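Local coordinates for protein transcriptional repressor PadR (Bacillus cereus, PDB 6JYI) that probably binds DNA as a dimeric transcription factor of the PadR-like family, most likely repressing transcription through its winged helix-turn-helix domains, at residues A[29-38]-A[131-142]; A[20-28]-A[70-78]. One frame throughout, in Å; residues are numbered along the deposited sequence.

Contact 1 of 2, residues A[29-38]-A[131-142]; sequences IVFEDVFTHF and YIADLRLKYEKW
W142 enters between I29, V30, D33 and V34 as a knob into a hole, docking helix 114-142 of the C-terminal part against helix 24-35 of the PadR-like winged helix-turn-helix domain. The axes of the two segments cross at -133°, 9.4 Å apart. The indole NE1 donates to D33 OD2 over 2.8 Å in an almost straight bond. The acceptor lies in the ring plane and offers its anti lone pair, the one directed away from OD1. V30 CG2 lies over one face of the indole, and I29 CG2 meets the ring at its edge. The aliphatic chain of K138 crosses D33 at about a right angle, bringing CE to 3.4 Å from D33 OD1. The ammonium groups of K138 and K141 stay beyond salt-bridge distance of the carboxylate, yet they probably favour its negative charge.

At the other end of the contact, H37 turns the edge of its imidazole toward the face of Y131 in an offset edge-to-face pair, with planes 73° apart and centroids separated by 5.2 Å. L135 CD2 lies above one face of the imidazole, toward its rim. Because CG of H37 stands anti to the carbonyl carbon (chi1 -64°), the ring reaches across to helix 114-142. Its two nitrogens have separate partners: ND1 bonds to Y161 OH on helix 148-175, while NE2 meets a water. Between these ends V34 CG1 packs on Y139, whose hydroxyl bonds to S153. Y107 of the second subunit packs on V30 and V34. The water, its oxygen 2.9 Å from H37 NE2, donates a hydrogen bond to the backbone oxygen D33 O.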
loop_
_atom_site.group_PDB
_atom_site.type_symbol
_atom_site.label_atom_id
_atom_site.label_comp_id
_atom_site.label_asym_id
_atom_site.label_seq_id
_atom_site.Cartn_x
_atom_site.Cartn_y
_atom_site.Cartn_z
ATOM N N ILE A 29 -11.523 0.220 15.685
ATOM C CA ILE A 29 -10.879 1.525 15.858
ATOM C C ILE A 29 -9.372 1.366 15.655
ATOM O O ILE A 29 -8.781 2.184 14.974
ATOM C CB ILE A 29 -11.211 2.188 17.198
ATOM C CG1 ILE A 29 -12.734 2.224 17.426
ATOM C CG2 ILE A 29 -10.666 3.633 17.228
ATOM C CD1 ILE A 29 -13.486 3.413 16.807
ATOM N N VAL A 30 -8.756 0.315 16.198
ATOM C CA VAL A 30 -7.298 0.117 15.983
ATOM C C VAL A 30 -6.995 -0.007 14.500
ATOM O O VAL A 30 -6.027 0.555 14.000
ATOM C CB VAL A 30 -6.676 -1.097 16.694
ATOM C CG1 VAL A 30 -5.117 -0.956 16.611
ATOM C CG2 VAL A 30 -7.045 -1.102 18.123
ATOM N N PHE A 31 -7.864 -0.712 13.787
ATOM C CA PHE A 31 -7.740 -0.811 12.343
ATOM C C PHE A 31 -7.786 0.553 11.647
ATOM O O PHE A 31 -6.954 0.839 10.781
ATOM C CB PHE A 31 -8.841 -1.678 11.749
ATOM C CG PHE A 31 -8.371 -3.000 11.249
ATOM C CD1 PHE A 31 -7.946 -3.127 9.953
ATOM C CD2 PHE A 31 -8.329 -4.098 12.084
ATOM C CE1 PHE A 31 -7.501 -4.296 9.456
ATOM C CE2 PHE A 31 -7.881 -5.327 11.598
ATOM C CZ PHE A 31 -7.470 -5.423 10.264
ATOM N N GLU A 32 -8.748 1.385 12.004
ATOM C CA GLU A 32 -8.883 2.667 11.341
ATOM C C GLU A 32 -7.749 3.605 11.719
ATOM O O GLU A 32 -7.338 4.442 10.907
ATOM C CB GLU A 32 -10.167 3.387 11.735
ATOM C CG GLU A 32 -11.455 2.659 11.507
ATOM C CD GLU A 32 -12.633 3.382 12.187
ATOM O OE1 GLU A 32 -12.399 4.320 12.997
ATOM O OE2 GLU A 32 -13.793 2.999 11.915
ATOM N N ASP A 33 -7.297 3.505 12.965
ATOM C CA ASP A 33 -6.323 4.447 13.508
ATOM C C ASP A 33 -4.893 4.150 13.039
ATOM O O ASP A 33 -4.121 5.076 12.768
ATOM C CB ASP A 33 -6.326 4.391 15.054
ATOM C CG ASP A 33 -7.486 5.161 15.699
ATOM O OD1 ASP A 33 -8.260 5.894 15.017
ATOM O OD2 ASP A 33 -7.601 5.020 16.942
ATOM N N VAL A 34 -4.548 2.860 12.992
ATOM C CA VAL A 34 -3.181 2.382 12.836
ATOM C C VAL A 34 -3.035 1.596 11.534
ATOM O O VAL A 34 -2.238 1.976 10.667
ATOM C CB VAL A 34 -2.790 1.462 14.018
ATOM C CG1 VAL A 34 -1.509 0.740 13.746
ATOM C CG2 VAL A 34 -2.730 2.242 15.328
ATOM N N PHE A 35 -3.817 0.531 11.358
ATOM C CA PHE A 35 -3.602 -0.381 10.211
ATOM C C PHE A 35 -3.998 0.170 8.835
ATOM O O PHE A 35 -3.510 -0.312 7.818
ATOM C CB PHE A 35 -4.233 -1.762 10.463
ATOM C CG PHE A 35 -3.553 -2.542 11.523
ATOM C CD1 PHE A 35 -3.874 -2.389 12.839
ATOM C CD2 PHE A 35 -2.560 -3.424 11.225
ATOM C CE1 PHE A 35 -3.229 -3.133 13.836
ATOM C CE2 PHE A 35 -1.935 -4.133 12.242
ATOM C CZ PHE A 35 -2.286 -3.970 13.532
ATOM N N THR A 36 -4.853 1.182 8.779
ATOM C CA THR A 36 -5.132 1.897 7.520
ATOM C C THR A 36 -3.810 2.423 6.876
ATOM O O THR A 36 -3.753 2.671 5.667
ATOM C CB THR A 36 -6.153 3.045 7.765
ATOM O OG1 THR A 36 -6.537 3.704 6.534
ATOM C CG2 THR A 36 -5.573 4.055 8.666
ATOM N N HIS A 37 -2.760 2.591 7.677
ATOM C CA HIS A 37 -1.522 3.161 7.170
ATOM C C HIS A 37 -0.555 2.122 6.631
ATOM O O HIS A 37 0.303 2.451 5.798
ATOM C CB HIS A 37 -0.852 4.042 8.227
ATOM C CG HIS A 37 -1.677 5.232 8.599
ATOM N ND1 HIS A 37 -1.844 6.318 7.761
ATOM C CD2 HIS A 37 -2.408 5.497 9.708
ATOM C CE1 HIS A 37 -2.632 7.205 8.343
ATOM N NE2 HIS A 37 -2.987 6.735 9.528
ATOM N N PHE A 38 -0.673 0.872 7.083
ATOM C CA PHE A 38 0.259 -0.141 6.611
ATOM C C PHE A 38 -0.316 -1.535 6.330
ATOM O O PHE A 38 0.415 -2.394 5.848
ATOM C CB PHE A 38 1.496 -0.192 7.524
ATOM C CG PHE A 38 1.221 -0.700 8.903
ATOM C CD1 PHE A 38 1.090 -2.056 9.130
ATOM C CD2 PHE A 38 1.144 0.190 9.987
ATOM C CE1 PHE A 38 0.822 -2.543 10.399
ATOM C CE2 PHE A 38 0.908 -0.296 11.275
ATOM C CZ PHE A 38 0.729 -1.646 11.473
ATOM N N TYR A 131 -2.557 12.696 8.110
ATOM C CA TYR A 131 -2.129 11.333 8.540
ATOM C C TYR A 131 -0.929 11.400 9.472
ATOM O O TYR A 131 -0.866 10.686 10.484
ATOM C CB TYR A 131 -1.671 10.450 7.390
ATOM C CG TYR A 131 -2.636 10.116 6.271
ATOM C CD1 TYR A 131 -4.015 10.108 6.445
ATOM C CD2 TYR A 131 -2.127 9.742 5.028
ATOM C CE1 TYR A 131 -4.870 9.781 5.369
ATOM C CE2 TYR A 131 -2.951 9.422 3.957
ATOM C CZ TYR A 131 -4.319 9.449 4.121
ATOM O OH TYR A 131 -5.101 9.118 3.022
ATOM N N ILE A 132 0.035 12.242 9.117
ATOM C CA ILE A 132 1.234 12.397 9.915
ATOM C C ILE A 132 0.794 12.768 11.319
ATOM O O ILE A 132 1.011 11.973 12.234
ATOM C CB ILE A 132 2.226 13.417 9.303
ATOM C CG1 ILE A 132 2.932 12.786 8.083
ATOM C CG2 ILE A 132 3.273 13.830 10.312
ATOM C CD1 ILE A 132 3.778 13.793 7.238
ATOM N N ALA A 133 0.143 13.934 11.460
ATOM C CA ALA A 133 -0.438 14.400 12.744
ATOM C C ALA A 133 -1.302 13.357 13.477
ATOM O O ALA A 133 -1.165 13.157 14.669
ATOM C CB ALA A 133 -1.252 15.686 12.522
ATOM N N ASP A 134 -2.203 12.699 12.776
ATOM C CA ASP A 134 -3.070 11.717 13.427
ATOM C C ASP A 134 -2.203 10.643 14.139
ATOM O O ASP A 134 -2.254 10.477 15.366
ATOM C CB ASP A 134 -3.993 11.070 12.374
ATOM C CG ASP A 134 -5.328 10.594 12.955
ATOM O OD1 ASP A 134 -5.994 11.364 13.706
ATOM O OD2 ASP A 134 -5.710 9.441 12.640
ATOM N N LEU A 135 -1.337 10.018 13.350
ATOM C CA LEU A 135 -0.714 8.741 13.661
ATOM C C LEU A 135 0.022 8.709 14.991
ATOM O O LEU A 135 -0.119 7.779 15.759
ATOM C CB LEU A 135 0.231 8.355 12.521
ATOM C CG LEU A 135 0.582 6.892 12.313
ATOM C CD1 LEU A 135 -0.674 6.009 12.384
ATOM C CD2 LEU A 135 1.296 6.740 10.983
ATOM N N ARG A 136 0.799 9.748 15.251
ATOM C CA ARG A 136 1.591 9.838 16.479
ATOM C C ARG A 136 0.664 9.648 17.715
ATOM O O ARG A 136 0.849 8.761 18.556
ATOM C CB ARG A 136 2.353 11.193 16.496
ATOM C CG ARG A 136 2.608 11.833 15.033
ATOM C CD ARG A 136 3.565 13.063 15.000
ATOM N NE ARG A 136 4.981 12.699 14.786
ATOM C CZ ARG A 136 5.863 13.383 14.040
ATOM N NH1 ARG A 136 5.512 14.484 13.377
ATOM N NH2 ARG A 136 7.119 12.943 13.930
ATOM N N LEU A 137 -0.364 10.465 17.773
ATOM C CA LEU A 137 -1.321 10.442 18.880
ATOM C C LEU A 137 -2.045 9.081 19.014
ATOM O O LEU A 137 -2.261 8.560 20.120
ATOM C CB LEU A 137 -2.318 11.565 18.687
ATOM C CG LEU A 137 -1.895 12.945 19.243
ATOM C CD1 LEU A 137 -3.083 13.880 19.171
ATOM C CD2 LEU A 137 -1.350 12.869 20.677
ATOM N N LYS A 138 -2.378 8.485 17.881
ATOM C CA LYS A 138 -3.007 7.163 17.897
ATOM C C LYS A 138 -2.092 6.052 18.434
ATOM O O LYS A 138 -2.568 5.146 19.091
ATOM C CB LYS A 138 -3.518 6.828 16.508
ATOM C CG LYS A 138 -4.579 7.815 15.992
ATOM C CD LYS A 138 -5.673 8.063 16.998
ATOM C CE LYS A 138 -6.874 8.745 16.377
ATOM N NZ LYS A 138 -7.743 9.244 17.450
ATOM N N TYR A 139 -0.788 6.114 18.175
ATOM C CA TYR A 139 0.131 5.105 18.750
ATOM C C TYR A 139 0.235 5.245 20.272
ATOM O O TYR A 139 0.337 4.263 20.975
ATOM C CB TYR A 139 1.520 5.174 18.107
ATOM C CG TYR A 139 1.718 4.304 16.898
ATOM C CD1 TYR A 139 1.064 4.574 15.707
ATOM C CD2 TYR A 139 2.574 3.220 16.937
ATOM C CE1 TYR A 139 1.287 3.803 14.581
ATOM C CE2 TYR A 139 2.784 2.421 15.815
ATOM C CZ TYR A 139 2.140 2.726 14.643
ATOM O OH TYR A 139 2.348 1.948 13.533
ATOM N N GLU A 140 0.164 6.468 20.793
ATOM C CA GLU A 140 0.161 6.676 22.243
ATOM C C GLU A 140 -1.121 6.151 22.914
ATOM O O GLU A 140 -1.084 5.751 24.076
ATOM C CB GLU A 140 0.383 8.164 22.572
ATOM C CG GLU A 140 1.752 8.674 22.063
ATOM C CD GLU A 140 1.994 10.173 22.303
ATOM O OE1 GLU A 140 1.026 10.954 22.507
ATOM O OE2 GLU A 140 3.192 10.559 22.258
ATOM N N LYS A 141 -2.245 6.189 22.196
ATOM C CA LYS A 141 -3.505 5.609 22.647
ATOM C C LYS A 141 -3.464 4.064 22.613
ATOM O O LYS A 141 -3.815 3.400 23.585
ATOM C CB LYS A 141 -4.661 6.126 21.771
ATOM C CG LYS A 141 -6.041 5.509 22.095
ATOM C CD LYS A 141 -7.179 6.115 21.222
ATOM C CE LYS A 141 -8.543 5.500 21.576
ATOM N NZ LYS A 141 -9.607 5.826 20.574
ATOM N N TRP A 142 -3.019 3.495 21.499
ATOM C CA TRP A 142 -3.080 2.027 21.316
ATOM C C TRP A 142 -1.887 1.244 21.841
ATOM O O TRP A 142 -2.050 0.070 22.210
ATOM C CB TRP A 142 -3.341 1.656 19.850
ATOM C CG TRP A 142 -4.747 1.997 19.480
ATOM C CD1 TRP A 142 -5.152 2.978 18.617
ATOM C CD2 TRP A 142 -5.951 1.405 20.011
ATOM N NE1 TRP A 142 -6.510 3.019 18.553
ATOM C CE2 TRP A 142 -7.037 2.078 19.410
ATOM C CE3 TRP A 142 -6.210 0.371 20.909
ATOM C CZ2 TRP A 142 -8.367 1.736 19.668
ATOM C CZ3 TRP A 142 -7.548 0.043 21.186
ATOM C CH2 TRP A 142 -8.600 0.721 20.557
HETATM O O HOH W 1 -4.472 7.464 11.945
#

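Contact 2 of 2, residues A[20-28]-A[70-78]; sequences KELSGYDIK and PNKKMYFIT
L22 and Y75 form one antiparallel hydrogen-bonded pair, in which Y75 N donates to L22 O at 2.9 Å and L22 N returns a longer bond of 3.2 Å to Y75 O. Just before the pair, the side chain of E21 runs beside that of F76, pointing the same way. E21 CB stands over the centre of the phenyl ring, 3.5 Å from its centroid, and the chain's bend at chi2 (-87°) keeps the carboxylate near the ring, the two planes only 15° apart. On strand 72-77, selenomethionine M74 extends its SE to 3.7 Å from E21 CG.

The bridge adds the short link between helices 8-19 and 24-35 to the outer edge of strand 72-77 in the beta hairpin, or wing, of a winged helix-turn-helix domain; strand 59-64 pairs with the other edge of that strand. Y75 presents its ring edge to G24 N, with CE2 at 3.6 Å, and I27 CD1 approaches the same ring from the first turn of helix 24-35. S23 is the N-cap of that helix, its OG accepting from D26 N. A water accepts from G24 N and donates to K73 O, 2.8 Å away.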
loop_
_atom_site.group_PDB
_atom_site.type_symbol
_atom_site.label_atom_id
_atom_site.label_comp_id
_atom_site.label_asym_id
_atom_site.label_seq_id
_atom_site.Cartn_x
_atom_site.Cartn_y
_atom_site.Cartn_z
ATOM N N LYS A 20 -4.215 -8.584 24.484
ATOM C CA LYS A 20 -5.387 -8.849 25.307
ATOM C C LYS A 20 -6.657 -8.890 24.507
ATOM O O LYS A 20 -6.689 -8.484 23.336
ATOM C CB LYS A 20 -5.510 -7.855 26.471
ATOM C CG LYS A 20 -6.151 -6.528 26.094
ATOM C CD LYS A 20 -5.926 -5.478 27.168
ATOM C CE LYS A 20 -6.030 -4.071 26.580
ATOM N NZ LYS A 20 -4.934 -3.826 25.580
ATOM N N GLU A 21 -7.676 -9.430 25.156
ATOM C CA GLU A 21 -8.983 -9.491 24.604
ATOM C C GLU A 21 -9.411 -8.083 24.197
ATOM O O GLU A 21 -9.078 -7.099 24.854
ATOM C CB GLU A 21 -9.982 -10.149 25.579
ATOM C CG GLU A 21 -10.290 -9.412 26.937
ATOM C CD GLU A 21 -9.311 -9.744 28.074
ATOM O OE1 GLU A 21 -8.207 -10.287 27.798
ATOM O OE2 GLU A 21 -9.632 -9.414 29.248
ATOM N N LEU A 22 -10.135 -8.015 23.093
ATOM C CA LEU A 22 -10.668 -6.769 22.576
ATOM C C LEU A 22 -12.097 -6.985 22.114
ATOM O O LEU A 22 -12.425 -8.060 21.651
ATOM C CB LEU A 22 -9.818 -6.335 21.389
ATOM C CG LEU A 22 -8.374 -5.908 21.701
ATOM C CD1 LEU A 22 -7.605 -5.743 20.364
ATOM C CD2 LEU A 22 -8.391 -4.621 22.472
ATOM N N SER A 23 -12.944 -5.968 22.295
ATOM C CA SER A 23 -14.259 -5.960 21.683
ATOM C C SER A 23 -14.130 -5.748 20.172
ATOM O O SER A 23 -13.085 -5.270 19.671
ATOM C CB SER A 23 -15.089 -4.818 22.263
ATOM O OG SER A 23 -14.492 -3.563 21.953
ATOM N N GLY A 24 -15.209 -6.041 19.449
ATOM C CA GLY A 24 -15.305 -5.676 18.033
ATOM C C GLY A 24 -15.094 -4.193 17.797
ATOM O O GLY A 24 -14.400 -3.788 16.852
ATOM N N TYR A 25 -15.682 -3.376 18.655
ATOM C CA TYR A 25 -15.566 -1.922 18.551
ATOM C C TYR A 25 -14.079 -1.529 18.514
ATOM O O TYR A 25 -13.611 -0.805 17.621
ATOM C CB TYR A 25 -16.228 -1.287 19.758
ATOM C CG TYR A 25 -16.193 0.215 19.834
ATOM C CD1 TYR A 25 -16.846 0.990 18.896
ATOM C CD2 TYR A 25 -15.556 0.860 20.885
ATOM C CE1 TYR A 25 -16.839 2.373 18.977
ATOM C CE2 TYR A 25 -15.548 2.243 20.984
ATOM C CZ TYR A 25 -16.193 2.992 20.032
ATOM O OH TYR A 25 -16.199 4.369 20.111
ATOM N N ASP A 26 -13.350 -2.044 19.494
ATOM C CA ASP A 26 -11.953 -1.711 19.641
ATOM C C ASP A 26 -11.068 -2.232 18.486
ATOM O O ASP A 26 -10.165 -1.517 18.036
ATOM C CB ASP A 26 -11.434 -2.159 21.004
ATOM C CG ASP A 26 -11.708 -1.113 22.125
ATOM O OD1 ASP A 26 -12.195 0.014 21.865
ATOM O OD2 ASP A 26 -11.378 -1.389 23.270
ATOM N N ILE A 27 -11.336 -3.438 18.001
ATOM C CA ILE A 27 -10.627 -3.943 16.865
ATOM C C ILE A 27 -10.804 -3.009 15.659
ATOM O O ILE A 27 -9.811 -2.652 14.998
ATOM C CB ILE A 27 -11.093 -5.363 16.502
ATOM C CG1 ILE A 27 -10.661 -6.308 17.623
ATOM C CG2 ILE A 27 -10.508 -5.770 15.165
ATOM C CD1 ILE A 27 -11.261 -7.701 17.503
ATOM N N LYS A 28 -12.043 -2.599 15.392
ATOM C CA LYS A 28 -12.299 -1.663 14.320
ATOM C C LYS A 28 -11.537 -0.328 14.485
ATOM O O LYS A 28 -10.991 0.217 13.525
ATOM C CB LYS A 28 -13.803 -1.407 14.146
ATOM C CG LYS A 28 -14.491 -2.566 13.374
ATOM C CD LYS A 28 -16.004 -2.471 13.298
ATOM C CE LYS A 28 -16.476 -1.298 12.537
ATOM N NZ LYS A 28 -17.949 -1.297 12.391
ATOM N N PRO A 70 -21.098 -2.909 33.558
ATOM C CA PRO A 70 -21.780 -3.457 32.396
ATOM C C PRO A 70 -20.958 -4.595 31.787
ATOM O O PRO A 70 -19.731 -4.479 31.645
ATOM C CB PRO A 70 -21.874 -2.259 31.441
ATOM C CG PRO A 70 -20.797 -1.281 31.893
ATOM C CD PRO A 70 -20.228 -1.769 33.199
ATOM N N ASN A 71 -21.636 -5.684 31.441
ATOM C CA ASN A 71 -21.006 -6.782 30.735
ATOM C C ASN A 71 -20.487 -6.316 29.375
ATOM O O ASN A 71 -21.070 -5.441 28.740
ATOM C CB ASN A 71 -21.994 -7.937 30.546
ATOM C CG ASN A 71 -22.395 -8.587 31.857
ATOM O OD1 ASN A 71 -21.865 -8.259 32.920
ATOM N ND2 ASN A 71 -23.342 -9.515 31.785
ATOM N N LYS A 72 -19.378 -6.887 28.934
ATOM C CA LYS A 72 -18.785 -6.498 27.671
ATOM C C LYS A 72 -18.464 -7.786 26.931
ATOM O O LYS A 72 -17.876 -8.703 27.531
ATOM C CB LYS A 72 -17.530 -5.683 27.983
ATOM C CG LYS A 72 -16.845 -4.956 26.837
ATOM C CD LYS A 72 -15.819 -3.981 27.447
ATOM C CE LYS A 72 -14.648 -3.655 26.503
ATOM N NZ LYS A 72 -13.645 -2.762 27.185
ATOM N N LYS A 73 -18.862 -7.906 25.663
ATOM C CA LYS A 73 -18.458 -9.085 24.886
ATOM C C LYS A 73 -17.112 -8.797 24.263
ATOM O O LYS A 73 -16.908 -7.737 23.657
ATOM C CB LYS A 73 -19.497 -9.493 23.835
ATOM C CG LYS A 73 -20.868 -9.897 24.416
ATOM C CD LYS A 73 -21.710 -10.668 23.382
ATOM C CE LYS A 73 -23.174 -10.840 23.807
ATOM N NZ LYS A 73 -24.030 -9.602 23.682
HETATM N N MSE A 74 -16.152 -9.707 24.455
HETATM C CA MSE A 74 -14.847 -9.505 23.890
HETATM C C MSE A 74 -14.352 -10.795 23.283
HETATM O O MSE A 74 -14.811 -11.901 23.648
HETATM C CB MSE A 74 -13.872 -8.970 24.962
HETATM C CG MSE A 74 -14.262 -7.523 25.479
HETATM SE SE MSE A 74 -13.034 -6.935 26.865
HETATM C CE MSE A 74 -11.662 -6.124 25.876
ATOM N N TYR A 75 -13.424 -10.641 22.357
ATOM C CA TYR A 75 -12.784 -11.759 21.688
ATOM C C TYR A 75 -11.489 -12.064 22.357
ATOM O O TYR A 75 -10.678 -11.166 22.603
ATOM C CB TYR A 75 -12.498 -11.432 20.217
ATOM C CG TYR A 75 -13.748 -11.157 19.435
ATOM C CD1 TYR A 75 -14.460 -12.181 18.814
ATOM C CD2 TYR A 75 -14.244 -9.861 19.336
ATOM C CE1 TYR A 75 -15.638 -11.907 18.126
ATOM C CE2 TYR A 75 -15.412 -9.577 18.631
ATOM C CZ TYR A 75 -16.111 -10.594 18.044
ATOM O OH TYR A 75 -17.280 -10.282 17.344
ATOM N N PHE A 76 -11.254 -13.348 22.564
ATOM C CA PHE A 76 -10.056 -13.842 23.187
ATOM C C PHE A 76 -9.391 -14.815 22.200
ATOM O O PHE A 76 -10.047 -15.717 21.673
ATOM C CB PHE A 76 -10.430 -14.658 24.442
ATOM C CG PHE A 76 -10.918 -13.843 25.618
ATOM C CD1 PHE A 76 -12.192 -13.272 25.626
ATOM C CD2 PHE A 76 -10.130 -13.718 26.774
ATOM C CE1 PHE A 76 -12.644 -12.553 26.747
ATOM C CE2 PHE A 76 -10.589 -13.005 27.892
ATOM C CZ PHE A 76 -11.832 -12.433 27.884
ATOM N N ILE A 77 -8.090 -14.697 22.022
ATOM C CA ILE A 77 -7.339 -15.680 21.235
ATOM C C ILE A 77 -7.153 -16.998 22.015
ATOM O O ILE A 77 -6.999 -16.984 23.249
ATOM C CB ILE A 77 -5.974 -15.083 20.802
ATOM C CG1 ILE A 77 -5.382 -15.858 19.608
ATOM C CG2 ILE A 77 -5.026 -14.944 22.004
ATOM C CD1 ILE A 77 -4.148 -15.228 19.000
ATOM N N THR A 78 -7.207 -18.125 21.303
ATOM C CA THR A 78 -6.959 -19.431 21.896
ATOM C C THR A 78 -5.546 -19.856 21.550
ATOM O O THR A 78 -4.885 -19.219 20.728
ATOM C CB THR A 78 -7.907 -20.520 21.307
ATOM O OG1 THR A 78 -7.616 -20.683 19.912
ATOM C CG2 THR A 78 -9.344 -20.132 21.477
HETATM O O HOH W 2 -17.273 -7.416 20.877
#

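In the fold
From the N terminus the chain runs through helix 8-19 into segment 20-28, which meets strand 72-77 in contact 2, closing a loop that contains the rest of helix 24-35, helix 46-55 and strand 59-64. Helix 24-35 continues directly into segment 29-38, whose partner arrives much later, on helix 114-142, when contact 1 closes. The two loops therefore cross: contact 1 opens before contact 2 has closed. Contact 2 works within the winged helix-turn-helix domain, joining the start of helix 24-35 to the wing, while contact 1 ties the rest of that helix and the turn after it to the end of helix 114-142. Their centres are about 19 Å apart, yet they touch where W142 CH2 packs 3.7 Å from D26 O.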